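Phospho-2-dehydro-3-deoxyheptonate aldolase (Francisella tularensis, PDB 3TQK) probably catalyses the condensation of phosphoenolpyruvate with D-erythrose 4-phosphate to give DAHP, the first step of chorismate biosynthesis, and carries a metal site occupied here by manganese. Local coordinates at residues 143-148 and 207-212; 12-17 and 115-120; 122-127 and 151-156; 199-204 and 222-227. All coordinates share one frame; numbering follows the deposited sequence.

Contact 1 (143-148 and 207-212); sequences DVITPQ and LSTTKS
Three donors grip D143 OD1: the backbone N of T146 at 2.9 Å, on the syn lone pair, and I145 N and T146 OG1, both from above the carboxylate plane. Accepting from the N two and three residues on, an Asx turn and Asx motif, it folds 143-148 so that the carbonyl of V144 faces the end of strand 205-209. T209 OG1, held in the crowded position between its N and carbonyl carbon (chi1 64°), donates to a lone pair of V144 O at 2.7 Å. A water donates to T209 OG1 and to I145 O, 2.7 Å from each. The T209 methyl CG2 lies 3.9 Å from I145 CG1, the two side chains crossing obliquely, while V144 CB rests against S208 OG. Q148, bent at chi2 (-73°), spends both ends of its amide: NE2 donates to T209 O at 2.7 Å, and OE1 accepts from K211 NZ at 2.8 Å, in the amide plane. The lysine crosses the glutamine at about a right angle. T209 packs on T215 of the second subunit. The contact joins the loop after barrel strand 137-140 to the antiparallel sheet 205-209/215-220, an addition to the TIM barrel that reaches the dimer interface.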
loop_
_atom_site.group_PDB
_atom_site.type_symbol
_atom_site.label_atom_id
_atom_site.label_comp_id
_atom_site.label_asym_id
_atom_site.label_seq_id
_atom_site.Cartn_x
_atom_site.Cartn_y
_atom_site.Cartn_z
ATOM N N ASP A 143 3.264 -5.280 -6.432
ATOM C CA ASP A 143 4.117 -5.614 -5.279
ATOM C C ASP A 143 5.588 -5.718 -5.697
ATOM O O ASP A 143 5.914 -5.407 -6.843
ATOM C CB ASP A 143 3.617 -6.904 -4.643
ATOM C CG ASP A 143 3.914 -8.138 -5.483
ATOM O OD1 ASP A 143 4.399 -8.010 -6.605
ATOM O OD2 ASP A 143 3.682 -9.263 -5.006
ATOM N N VAL A 144 6.481 -6.137 -4.791
ATOM C CA VAL A 144 7.921 -6.174 -5.104
ATOM C C VAL A 144 8.401 -7.521 -5.644
ATOM O O VAL A 144 9.607 -7.723 -5.827
ATOM C CB VAL A 144 8.793 -5.770 -3.873
ATOM C CG1 VAL A 144 8.438 -4.357 -3.403
ATOM C CG2 VAL A 144 8.677 -6.777 -2.725
ATOM N N ILE A 145 7.469 -8.435 -5.914
ATOM C CA ILE A 145 7.820 -9.794 -6.328
ATOM C C ILE A 145 7.418 -10.044 -7.789
ATOM O O ILE A 145 8.253 -10.447 -8.597
ATOM C CB ILE A 145 7.201 -10.844 -5.358
ATOM C CG1 ILE A 145 7.863 -10.714 -3.975
ATOM C CG2 ILE A 145 7.388 -12.250 -5.873
ATOM C CD1 ILE A 145 7.207 -11.550 -2.844
ATOM N N THR A 146 6.159 -9.774 -8.136
ATOM C CA THR A 146 5.646 -10.091 -9.472
ATOM C C THR A 146 6.343 -9.349 -10.612
ATOM O O THR A 146 6.548 -9.926 -11.673
ATOM C CB THR A 146 4.102 -9.897 -9.584
ATOM O OG1 THR A 146 3.749 -8.543 -9.267
ATOM C CG2 THR A 146 3.358 -10.844 -8.626
ATOM N N PRO A 147 6.738 -8.082 -10.409
ATOM C CA PRO A 147 7.315 -7.362 -11.546
ATOM C C PRO A 147 8.550 -7.968 -12.190
ATOM O O PRO A 147 8.755 -7.791 -13.385
ATOM C CB PRO A 147 7.667 -6.002 -10.946
ATOM C CG PRO A 147 6.720 -5.841 -9.827
ATOM C CD PRO A 147 6.608 -7.198 -9.235
ATOM N N GLN A 148 9.373 -8.672 -11.418
ATOM C CA GLN A 148 10.569 -9.315 -11.960
ATOM C C GLN A 148 10.234 -10.348 -13.026
ATOM O O GLN A 148 11.073 -10.663 -13.868
ATOM C CB GLN A 148 11.376 -9.978 -10.839
ATOM C CG GLN A 148 12.039 -8.983 -9.883
ATOM C CD GLN A 148 13.249 -8.247 -10.495
ATOM O OE1 GLN A 148 13.492 -8.286 -11.717
ATOM N NE2 GLN A 148 14.014 -7.575 -9.639
ATOM N N LEU A 207 13.798 -2.345 -0.051
ATOM C CA LEU A 207 13.863 -3.782 -0.104
ATOM C C LEU A 207 12.959 -4.329 -1.205
ATOM O O LEU A 207 11.775 -3.958 -1.300
ATOM C CB LEU A 207 13.486 -4.347 1.249
ATOM C CG LEU A 207 14.393 -3.867 2.386
ATOM C CD1 LEU A 207 13.813 -4.282 3.738
ATOM C CD2 LEU A 207 15.819 -4.379 2.208
ATOM N N SER A 208 13.528 -5.187 -2.051
ATOM C CA SER A 208 12.806 -5.783 -3.167
ATOM C C SER A 208 13.357 -7.173 -3.383
ATOM O O SER A 208 13.987 -7.729 -2.485
ATOM C CB SER A 208 12.955 -4.943 -4.436
ATOM O OG SER A 208 12.013 -5.342 -5.435
ATOM N N THR A 209 13.110 -7.742 -4.559
ATOM C CA THR A 209 13.536 -9.101 -4.853
ATOM C C THR A 209 14.233 -9.174 -6.212
ATOM O O THR A 209 13.956 -8.368 -7.104
ATOM C CB THR A 209 12.346 -10.126 -4.785
ATOM O OG1 THR A 209 11.367 -9.823 -5.793
ATOM C CG2 THR A 209 11.679 -10.100 -3.395
ATOM N N THR A 210 15.146 -10.136 -6.339
ATOM C CA THR A 210 15.936 -10.336 -7.543
ATOM C C THR A 210 15.281 -11.349 -8.483
ATOM O O THR A 210 14.328 -12.034 -8.127
ATOM C CB THR A 210 17.317 -10.904 -7.193
ATOM O OG1 THR A 210 17.143 -12.222 -6.665
ATOM C CG2 THR A 210 18.060 -10.023 -6.177
ATOM N N LYS A 211 15.827 -11.480 -9.681
ATOM C CA LYS A 211 15.315 -12.475 -10.625
ATOM C C LYS A 211 15.631 -13.887 -10.144
ATOM O O LYS A 211 14.940 -14.832 -10.508
ATOM C CB LYS A 211 15.856 -12.222 -12.038
ATOM C CG LYS A 211 15.175 -11.027 -12.715
ATOM C CD LYS A 211 15.863 -10.622 -14.005
ATOM C CE LYS A 211 15.220 -9.387 -14.629
ATOM N NZ LYS A 211 15.329 -8.141 -13.819
ATOM N N SER A 212 16.667 -14.031 -9.319
ATOM C CA SER A 212 16.985 -15.333 -8.728
ATOM C C SER A 212 16.043 -15.731 -7.581
ATOM O O SER A 212 16.213 -16.785 -7.006
ATOM C CB SER A 212 18.432 -15.356 -8.214
ATOM O OG SER A 212 18.577 -14.483 -7.103
HETATM O O HOH W 1 10.626 -11.523 -7.781
#

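Contact 2 (12-17 and 115-120); sequences VLIPAE and NINKGL
N117 sets CG anti to its carbonyl carbon (chi1 -71°) and turns its amide by a chi2 of -70°, so that both polar ends of the group face the backbone of 12-14. N117 ND2 donates to V12 O at 3.0 Å, with the acceptor lying in the amide plane. N117 OD1 accepts from I14 N at 2.8 Å along an almost straight bond, 173° at the hydrogen, although the donor sits somewhat above the carbonyl plane. One side chain thus reads the C=O and N-H on either side of L13, as a neighbouring strand would. In L13, CG anti to N, together with chi2 near +60°, brings CD1 to 3.3 Å from N117 OD1 and to 3.9 Å from L120 CD1, one turn further along the helix. I14 CG1 comes up to the amide, 3.5 Å from N117 OD1, crossing it at about a right angle. Y149 lies against both leucines, and I217 of the second subunit packs on N117. Two bonds to opposite ends of the amide should restrict its rotation; the contact probably relies more on these directional bonds than on its small apolar packing.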
loop_
_atom_site.group_PDB
_atom_site.type_symbol
_atom_site.label_atom_id
_atom_site.label_comp_id
_atom_site.label_asym_id
_atom_site.label_seq_id
_atom_site.Cartn_x
_atom_site.Cartn_y
_atom_site.Cartn_z
ATOM N N VAL A 12 6.387 -23.493 -2.560
ATOM C CA VAL A 12 7.491 -23.101 -3.436
ATOM C C VAL A 12 7.012 -22.123 -4.494
ATOM O O VAL A 12 5.907 -22.244 -5.014
ATOM C CB VAL A 12 8.114 -24.326 -4.124
ATOM C CG1 VAL A 12 9.159 -23.910 -5.128
ATOM C CG2 VAL A 12 8.729 -25.240 -3.090
ATOM N N LEU A 13 7.850 -21.135 -4.778
ATOM C CA LEU A 13 7.671 -20.199 -5.885
ATOM C C LEU A 13 8.877 -20.335 -6.826
ATOM O O LEU A 13 10.015 -20.315 -6.369
ATOM C CB LEU A 13 7.588 -18.772 -5.360
ATOM C CG LEU A 13 7.261 -17.693 -6.394
ATOM C CD1 LEU A 13 5.876 -17.893 -6.986
ATOM C CD2 LEU A 13 7.380 -16.297 -5.773
ATOM N N ILE A 14 8.625 -20.476 -8.130
ATOM C CA ILE A 14 9.699 -20.566 -9.112
ATOM C C ILE A 14 10.191 -19.148 -9.428
ATOM O O ILE A 14 9.381 -18.287 -9.785
ATOM C CB ILE A 14 9.241 -21.245 -10.430
ATOM C CG1 ILE A 14 8.557 -22.591 -10.165
ATOM C CG2 ILE A 14 10.434 -21.492 -11.338
ATOM C CD1 ILE A 14 9.402 -23.588 -9.389
ATOM N N PRO A 15 11.515 -18.899 -9.295
ATOM C CA PRO A 15 12.046 -17.550 -9.520
ATOM C C PRO A 15 11.940 -17.103 -10.960
ATOM O O PRO A 15 11.888 -17.937 -11.862
ATOM C CB PRO A 15 13.505 -17.647 -9.087
ATOM C CG PRO A 15 13.823 -19.072 -8.989
ATOM C CD PRO A 15 12.549 -19.827 -8.814
ATOM N N ALA A 16 11.901 -15.791 -11.159
ATOM C CA ALA A 16 11.703 -15.191 -12.480
ATOM C C ALA A 16 12.753 -15.660 -13.458
ATOM O O ALA A 16 12.461 -15.843 -14.641
ATOM C CB ALA A 16 11.704 -13.660 -12.383
ATOM N N GLU A 17 13.975 -15.841 -12.966
ATOM C CA GLU A 17 15.081 -16.410 -13.752
ATOM C C GLU A 17 14.632 -17.550 -14.647
ATOM O O GLU A 17 15.008 -17.647 -15.820
ATOM C CB GLU A 17 16.098 -17.058 -12.813
ATOM C CG GLU A 17 17.327 -16.277 -12.526
ATOM C CD GLU A 17 18.291 -17.067 -11.665
ATOM O OE1 GLU A 17 17.890 -18.113 -11.088
ATOM O OE2 GLU A 17 19.454 -16.632 -11.565
ATOM N N ASN A 115 -2.871 -21.456 -8.074
ATOM C CA ASN A 115 -1.651 -21.908 -8.725
ATOM C C ASN A 115 -0.903 -20.697 -9.234
ATOM O O ASN A 115 -0.919 -20.385 -10.430
ATOM C CB ASN A 115 -1.985 -22.868 -9.864
ATOM C CG ASN A 115 -0.813 -23.765 -10.247
ATOM O OD1 ASN A 115 0.353 -23.431 -10.015
ATOM N ND2 ASN A 115 -1.129 -24.921 -10.837
ATOM N N ILE A 116 -0.246 -20.016 -8.302
ATOM C CA ILE A 116 0.389 -18.757 -8.608
ATOM C C ILE A 116 1.534 -18.957 -9.584
ATOM O O ILE A 116 1.730 -18.141 -10.459
ATOM C CB ILE A 116 0.843 -17.994 -7.337
ATOM C CG1 ILE A 116 -0.370 -17.692 -6.448
ATOM C CG2 ILE A 116 1.544 -16.684 -7.714
ATOM C CD1 ILE A 116 -0.036 -17.198 -5.049
ATOM N N ASN A 117 2.276 -20.057 -9.466
ATOM C CA ASN A 117 3.377 -20.306 -10.416
ATOM C C ASN A 117 2.841 -20.385 -11.847
ATOM O O ASN A 117 3.394 -19.774 -12.755
ATOM C CB ASN A 117 4.145 -21.566 -10.041
ATOM C CG ASN A 117 4.972 -21.387 -8.794
ATOM O OD1 ASN A 117 5.964 -20.669 -8.803
ATOM N ND2 ASN A 117 4.578 -22.055 -7.708
ATOM N N LYS A 118 1.738 -21.114 -12.023
ATOM C CA LYS A 118 1.084 -21.223 -13.327
ATOM C C LYS A 118 0.632 -19.848 -13.822
ATOM O O LYS A 118 0.851 -19.480 -14.976
ATOM C CB LYS A 118 -0.109 -22.174 -13.250
ATOM C CG LYS A 118 -0.754 -22.468 -14.593
ATOM C CD LYS A 118 -1.728 -23.632 -14.480
ATOM C CE LYS A 118 -2.721 -23.626 -15.613
ATOM N NZ LYS A 118 -3.632 -24.798 -15.562
ATOM N N GLY A 119 0.020 -19.088 -12.921
ATOM C CA GLY A 119 -0.419 -17.739 -13.205
ATOM C C GLY A 119 0.703 -16.887 -13.739
ATOM O O GLY A 119 0.556 -16.240 -14.780
ATOM N N LEU A 120 1.824 -16.882 -13.025
ATOM C CA LEU A 120 2.946 -16.042 -13.403
ATOM C C LEU A 120 3.483 -16.481 -14.745
ATOM O O LEU A 120 3.819 -15.650 -15.571
ATOM C CB LEU A 120 4.064 -16.069 -12.351
ATOM C CG LEU A 120 3.789 -15.243 -11.101
ATOM C CD1 LEU A 120 4.727 -15.640 -9.938
ATOM C CD2 LEU A 120 3.908 -13.768 -11.441
#

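Contact 3 (122-127 and 151-156); sequences LARNLL and AELITW
R124 meets E152 end-on, NH1 and NH2 both closing on the single oxygen OE2. Each of these nitrogens, NH1 and NH2, stands 3.0 Å from E152 OE2, and a longer, weak bond runs from NH1 to OE1. The oxygen lies in the guanidinium plane, but the donors reach it from above the carboxylate plane, since the two flat groups are tilted by 30°. R124 gets there by an extended chain, CG anti to the backbone N (chi1 -174°); E152 instead has CG in the crowded position between N and the carbonyl carbon and bends at chi2, curling its carboxylate to the arginine. The guanidinium is tied further by NE to I23 O and by NH1 to Y149 O, which should fix its rotation and share its charge among several acceptors. Over one guanidinium face, offset toward the rim, sits L153 CD1, 3.9 Å from R124 NH1. The same methyl, L153 CD1, packs 3.9 Å from L127 CB, one helical turn from R124. Deeper still, I154 CD1 meets L127 CD2 at 3.8 Å, and these side chains run on to C137 and T139 of strand 137-140. Helix 116-132, which precedes strand 137-140, thus packs on the segment leading from that strand into strand 156-159, as in the helix layer round a TIM barrel.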
loop_
_atom_site.group_PDB
_atom_site.type_symbol
_atom_site.label_atom_id
_atom_site.label_comp_id
_atom_site.label_asym_id
_atom_site.label_seq_id
_atom_site.Cartn_x
_atom_site.Cartn_y
_atom_site.Cartn_z
ATOM N N LEU A 122 1.865 -18.140 -17.255
ATOM C CA LEU A 122 0.954 -17.774 -18.345
ATOM C C LEU A 122 0.866 -16.246 -18.557
ATOM O O LEU A 122 0.658 -15.781 -19.680
ATOM C CB LEU A 122 -0.420 -18.392 -18.102
ATOM C CG LEU A 122 -0.447 -19.932 -18.071
ATOM C CD1 LEU A 122 -1.882 -20.450 -17.954
ATOM C CD2 LEU A 122 0.224 -20.550 -19.302
ATOM N N ALA A 123 1.047 -15.475 -17.488
ATOM C CA ALA A 123 1.015 -14.016 -17.579
ATOM C C ALA A 123 2.185 -13.544 -18.424
ATOM O O ALA A 123 2.012 -12.760 -19.365
ATOM C CB ALA A 123 1.054 -13.370 -16.184
ATOM N N ARG A 124 3.376 -14.036 -18.101
ATOM C CA ARG A 124 4.552 -13.678 -18.866
ATOM C C ARG A 124 4.390 -14.144 -20.304
ATOM O O ARG A 124 4.702 -13.389 -21.225
ATOM C CB ARG A 124 5.817 -14.284 -18.277
ATOM C CG ARG A 124 7.076 -13.795 -18.983
ATOM C CD ARG A 124 8.331 -14.496 -18.518
ATOM N NE ARG A 124 9.410 -14.211 -19.452
ATOM C CZ ARG A 124 10.064 -13.059 -19.503
ATOM N NH1 ARG A 124 9.788 -12.078 -18.645
ATOM N NH2 ARG A 124 11.002 -12.886 -20.416
ATOM N N ASN A 125 3.918 -15.376 -20.496
ATOM C CA ASN A 125 3.777 -15.923 -21.847
ATOM C C ASN A 125 2.775 -15.122 -22.673
ATOM O O ASN A 125 2.964 -14.937 -23.874
ATOM C CB ASN A 125 3.414 -17.426 -21.843
ATOM C CG ASN A 125 4.038 -18.190 -23.022
ATOM O OD1 ASN A 125 4.227 -17.637 -24.094
ATOM N ND2 ASN A 125 4.369 -19.460 -22.810
ATOM N N LEU A 126 1.723 -14.629 -22.032
ATOM C CA LEU A 126 0.768 -13.758 -22.718
ATOM C C LEU A 126 1.439 -12.449 -23.168
ATOM O O LEU A 126 1.314 -12.024 -24.323
ATOM C CB LEU A 126 -0.429 -13.449 -21.813
ATOM C CG LEU A 126 -1.501 -12.528 -22.394
ATOM C CD1 LEU A 126 -2.016 -13.038 -23.747
ATOM C CD2 LEU A 126 -2.629 -12.382 -21.394
ATOM N N LEU A 127 2.160 -11.826 -22.248
ATOM C CA LEU A 127 2.867 -10.588 -22.550
ATOM C C LEU A 127 3.922 -10.793 -23.621
ATOM O O LEU A 127 4.100 -9.936 -24.492
ATOM C CB LEU A 127 3.496 -10.018 -21.291
ATOM C CG LEU A 127 2.508 -9.417 -20.307
ATOM C CD1 LEU A 127 3.215 -9.244 -18.979
ATOM C CD2 LEU A 127 1.926 -8.079 -20.818
ATOM N N ALA A 151 8.491 -7.226 -16.118
ATOM C CA ALA A 151 8.574 -5.748 -16.206
ATOM C C ALA A 151 9.246 -5.237 -17.490
ATOM O O ALA A 151 8.988 -4.108 -17.912
ATOM C CB ALA A 151 9.290 -5.172 -14.978
ATOM N N GLU A 152 10.105 -6.062 -18.092
ATOM C CA GLU A 152 10.792 -5.726 -19.342
ATOM C C GLU A 152 9.907 -5.938 -20.584
ATOM O O GLU A 152 10.332 -5.641 -21.698
ATOM C CB GLU A 152 12.126 -6.512 -19.467
ATOM C CG GLU A 152 12.069 -7.914 -20.166
ATOM C CD GLU A 152 11.575 -9.064 -19.270
ATOM O OE1 GLU A 152 10.771 -8.833 -18.341
ATOM O OE2 GLU A 152 11.993 -10.218 -19.508
ATOM N N LEU A 153 8.696 -6.453 -20.394
ATOM C CA LEU A 153 7.701 -6.573 -21.470
ATOM C C LEU A 153 6.631 -5.470 -21.375
ATOM O O LEU A 153 5.740 -5.380 -22.217
ATOM C CB LEU A 153 7.032 -7.940 -21.389
ATOM C CG LEU A 153 7.928 -9.133 -21.716
ATOM C CD1 LEU A 153 7.323 -10.424 -21.178
ATOM C CD2 LEU A 153 8.180 -9.224 -23.217
ATOM N N ILE A 154 6.746 -4.621 -20.353
ATOM C CA ILE A 154 5.766 -3.569 -20.073
ATOM C C ILE A 154 6.293 -2.208 -20.547
ATOM O O ILE A 154 7.415 -1.794 -20.190
ATOM C CB ILE A 154 5.454 -3.506 -18.576
ATOM C CG1 ILE A 154 4.775 -4.805 -18.138
ATOM C CG2 ILE A 154 4.584 -2.286 -18.221
ATOM C CD1 ILE A 154 3.542 -5.155 -18.932
ATOM N N THR A 155 5.467 -1.547 -21.362
ATOM C CA THR A 155 5.730 -0.210 -21.886
ATOM C C THR A 155 5.293 0.880 -20.908
ATOM O O THR A 155 5.982 1.877 -20.730
ATOM C CB THR A 155 4.965 -0.006 -23.181
ATOM O OG1 THR A 155 5.549 -0.825 -24.205
ATOM C CG2 THR A 155 4.978 1.490 -23.607
ATOM N N TRP A 156 4.137 0.670 -20.295
ATOM C CA TRP A 156 3.522 1.637 -19.408
ATOM C C TRP A 156 2.854 0.878 -18.283
ATOM O O TRP A 156 2.171 -0.105 -18.530
ATOM C CB TRP A 156 2.453 2.424 -20.153
ATOM C CG TRP A 156 1.700 3.393 -19.319
ATOM C CD1 TRP A 156 1.993 4.709 -19.143
ATOM C CD2 TRP A 156 0.514 3.143 -18.573
ATOM N NE1 TRP A 156 1.074 5.288 -18.323
ATOM C CE2 TRP A 156 0.148 4.348 -17.964
ATOM C CE3 TRP A 156 -0.270 2.009 -18.347
ATOM C CZ2 TRP A 156 -0.964 4.459 -17.148
ATOM C CZ3 TRP A 156 -1.377 2.123 -17.542
ATOM C CH2 TRP A 156 -1.712 3.337 -16.948
#

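Contact 4 (199-204 and 222-227); sequences SATYPH and GNQNGH
G222 lies so close over the backbone of 201-203 that a side chain would have no place: its CA is 3.2 Å from Y202 O, and a CB would point at T201 O and clash. Its phi of 96° and psi of 157° are those of glycine, backbone angles at which a CB would collide with the carbonyl O of the residue before. The bare CA makes CH...O contacts instead, to T201 O at 3.4 Å and to A200 O. A200 O, near the end of helix 191-200, also takes the one clear hydrogen bond of the contact, from N223 N at 2.8 Å, on a lone pair and in the carbonyl plane. In return, T201 CA sends a CH...O contact to N223 O, 3.6 Å away. The Q224 side chain, bent at chi2, crosses T201 at about a right angle, its terminal group lying beside T201 CB and CG2; T201 OG1 turns back to K198 O. N223 swings CG anti to its N (chi1 -165°), so that OD1 receives N225 N in an Asx turn while ND2 bonds to A173 O and A178 O. One residue before A200, S199 O accepts from Y202 N and from H204 NE2, the latter at 2.8 Å. H204 ND1 is bonded to K102 of the second subunit, whose charge may disfavour protonation of the imidazole. The chemistry is mainly that of backbone carbonyls: those leaving the helix are met by N-H and CA-H groups, so the junction depends on close main-chain approach.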
loop_
_atom_site.group_PDB
_atom_site.type_symbol
_atom_site.label_atom_id
_atom_site.label_comp_id
_atom_site.label_asym_id
_atom_site.label_seq_id
_atom_site.Cartn_x
_atom_site.Cartn_y
_atom_site.Cartn_z
ATOM N N SER A 199 7.517 11.888 -5.485
ATOM C CA SER A 199 8.368 10.960 -4.755
ATOM C C SER A 199 9.077 9.984 -5.675
ATOM O O SER A 199 10.240 9.668 -5.462
ATOM C CB SER A 199 7.560 10.195 -3.712
ATOM O OG SER A 199 8.369 9.265 -3.022
ATOM N N ALA A 200 8.375 9.517 -6.698
ATOM C CA ALA A 200 8.910 8.528 -7.632
ATOM C C ALA A 200 10.037 9.068 -8.533
ATOM O O ALA A 200 10.806 8.278 -9.105
ATOM C CB ALA A 200 7.775 7.931 -8.484
ATOM N N THR A 201 10.132 10.391 -8.674
ATOM C CA THR A 201 11.244 11.002 -9.416
ATOM C C THR A 201 12.586 10.890 -8.673
ATOM O O THR A 201 13.638 11.032 -9.299
ATOM C CB THR A 201 11.028 12.525 -9.734
ATOM O OG1 THR A 201 10.945 13.276 -8.513
ATOM C CG2 THR A 201 9.785 12.763 -10.593
ATOM N N TYR A 202 12.559 10.652 -7.358
ATOM C CA TYR A 202 13.780 10.600 -6.564
ATOM C C TYR A 202 14.436 9.239 -6.541
ATOM O O TYR A 202 13.778 8.229 -6.772
ATOM C CB TYR A 202 13.500 11.020 -5.129
ATOM C CG TYR A 202 13.222 12.503 -4.988
ATOM C CD1 TYR A 202 14.257 13.415 -4.837
ATOM C CD2 TYR A 202 11.924 12.981 -5.008
ATOM C CE1 TYR A 202 13.994 14.787 -4.698
ATOM C CE2 TYR A 202 11.649 14.315 -4.877
ATOM C CZ TYR A 202 12.676 15.217 -4.725
ATOM O OH TYR A 202 12.360 16.538 -4.601
ATOM N N PRO A 203 15.745 9.198 -6.245
ATOM C CA PRO A 203 16.376 7.917 -5.997
ATOM C C PRO A 203 15.956 7.406 -4.619
ATOM O O PRO A 203 15.742 8.194 -3.691
ATOM C CB PRO A 203 17.888 8.230 -6.046
ATOM C CG PRO A 203 18.007 9.695 -6.408
ATOM C CD PRO A 203 16.691 10.318 -6.089
ATOM N N HIS A 204 15.825 6.097 -4.500
ATOM C CA HIS A 204 15.424 5.472 -3.256
ATOM C C HIS A 204 16.288 4.231 -3.022
ATOM O O HIS A 204 16.743 3.588 -3.977
ATOM C CB HIS A 204 13.940 5.049 -3.331
ATOM C CG HIS A 204 12.974 6.192 -3.315
ATOM N ND1 HIS A 204 12.545 6.783 -2.149
ATOM C CD2 HIS A 204 12.363 6.862 -4.322
ATOM C CE1 HIS A 204 11.705 7.765 -2.437
ATOM N NE2 HIS A 204 11.564 7.824 -3.751
ATOM N N GLY A 222 15.307 6.864 -9.810
ATOM C CA GLY A 222 14.133 7.716 -9.953
ATOM C C GLY A 222 13.518 7.530 -11.325
ATOM O O GLY A 222 14.200 7.118 -12.256
ATOM N N ASN A 223 12.233 7.847 -11.446
ATOM C CA ASN A 223 11.498 7.671 -12.691
ATOM C C ASN A 223 10.937 9.004 -13.125
ATOM O O ASN A 223 10.055 9.550 -12.466
ATOM C CB ASN A 223 10.366 6.643 -12.505
ATOM C CG ASN A 223 9.814 6.157 -13.816
ATOM O OD1 ASN A 223 9.784 6.902 -14.797
ATOM N ND2 ASN A 223 9.397 4.890 -13.860
ATOM N N GLN A 224 11.442 9.544 -14.230
ATOM C CA GLN A 224 11.030 10.888 -14.637
ATOM C C GLN A 224 9.822 10.844 -15.575
ATOM O O GLN A 224 9.392 11.887 -16.051
ATOM C CB GLN A 224 12.202 11.683 -15.266
ATOM C CG GLN A 224 13.528 11.674 -14.466
ATOM C CD GLN A 224 13.359 11.972 -12.973
ATOM O OE1 GLN A 224 13.977 11.323 -12.120
ATOM N NE2 GLN A 224 12.542 12.969 -12.657
ATOM N N ASN A 225 9.264 9.647 -15.812
ATOM C CA ASN A 225 8.091 9.483 -16.672
ATOM C C ASN A 225 6.829 9.088 -15.894
ATOM O O ASN A 225 6.017 8.274 -16.350
ATOM C CB ASN A 225 8.403 8.481 -17.779
ATOM C CG ASN A 225 9.532 8.945 -18.663
ATOM O OD1 ASN A 225 9.605 10.133 -19.018
ATOM N ND2 ASN A 225 10.426 8.028 -19.023
ATOM N N GLY A 226 6.676 9.686 -14.717
ATOM C CA GLY A 226 5.517 9.474 -13.876
ATOM C C GLY A 226 4.485 10.553 -14.114
ATOM O O GLY A 226 4.820 11.709 -14.399
ATOM N N HIS A 227 3.221 10.185 -13.980
ATOM C CA HIS A 227 2.135 11.137 -14.163
ATOM C C HIS A 227 0.886 10.676 -13.415
ATOM O O HIS A 227 0.786 9.522 -12.996
ATOM C CB HIS A 227 1.813 11.237 -15.637
ATOM C CG HIS A 227 1.242 9.976 -16.189
ATOM N ND1 HIS A 227 -0.102 9.676 -16.114
ATOM C CD2 HIS A 227 1.839 8.910 -16.767
ATOM C CE1 HIS A 227 -0.308 8.485 -16.641
ATOM N NE2 HIS A 227 0.853 7.998 -17.044
#

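In the fold
Contacts 1 and 2 adjoin, their centres 12 Å apart: K211 O and E17 N, 2.8 Å apart, probably form a hydrogen bond, and A16 CB packs on Q148 O. Contacts 2 and 3 lie on successive turns of helix 116-132, centres 14 Å apart, and Y149 serves both. Contact 3 reaches contact 4 through W156 NE1, which probably hydrogen-bonds H227 NE2 at 3.0 Å between barrel strands 156-159 and 226-230, which have 179-183 between them. Contacts 1, 2 and 4 touch the second subunit, whereas contact 3 stays within its own. Contacts 1 to 3 are away from the manganese site of C58, H266, E299 and D322; in contact 4 the Q224 side chain is about 11 Å from a bound calcium ion.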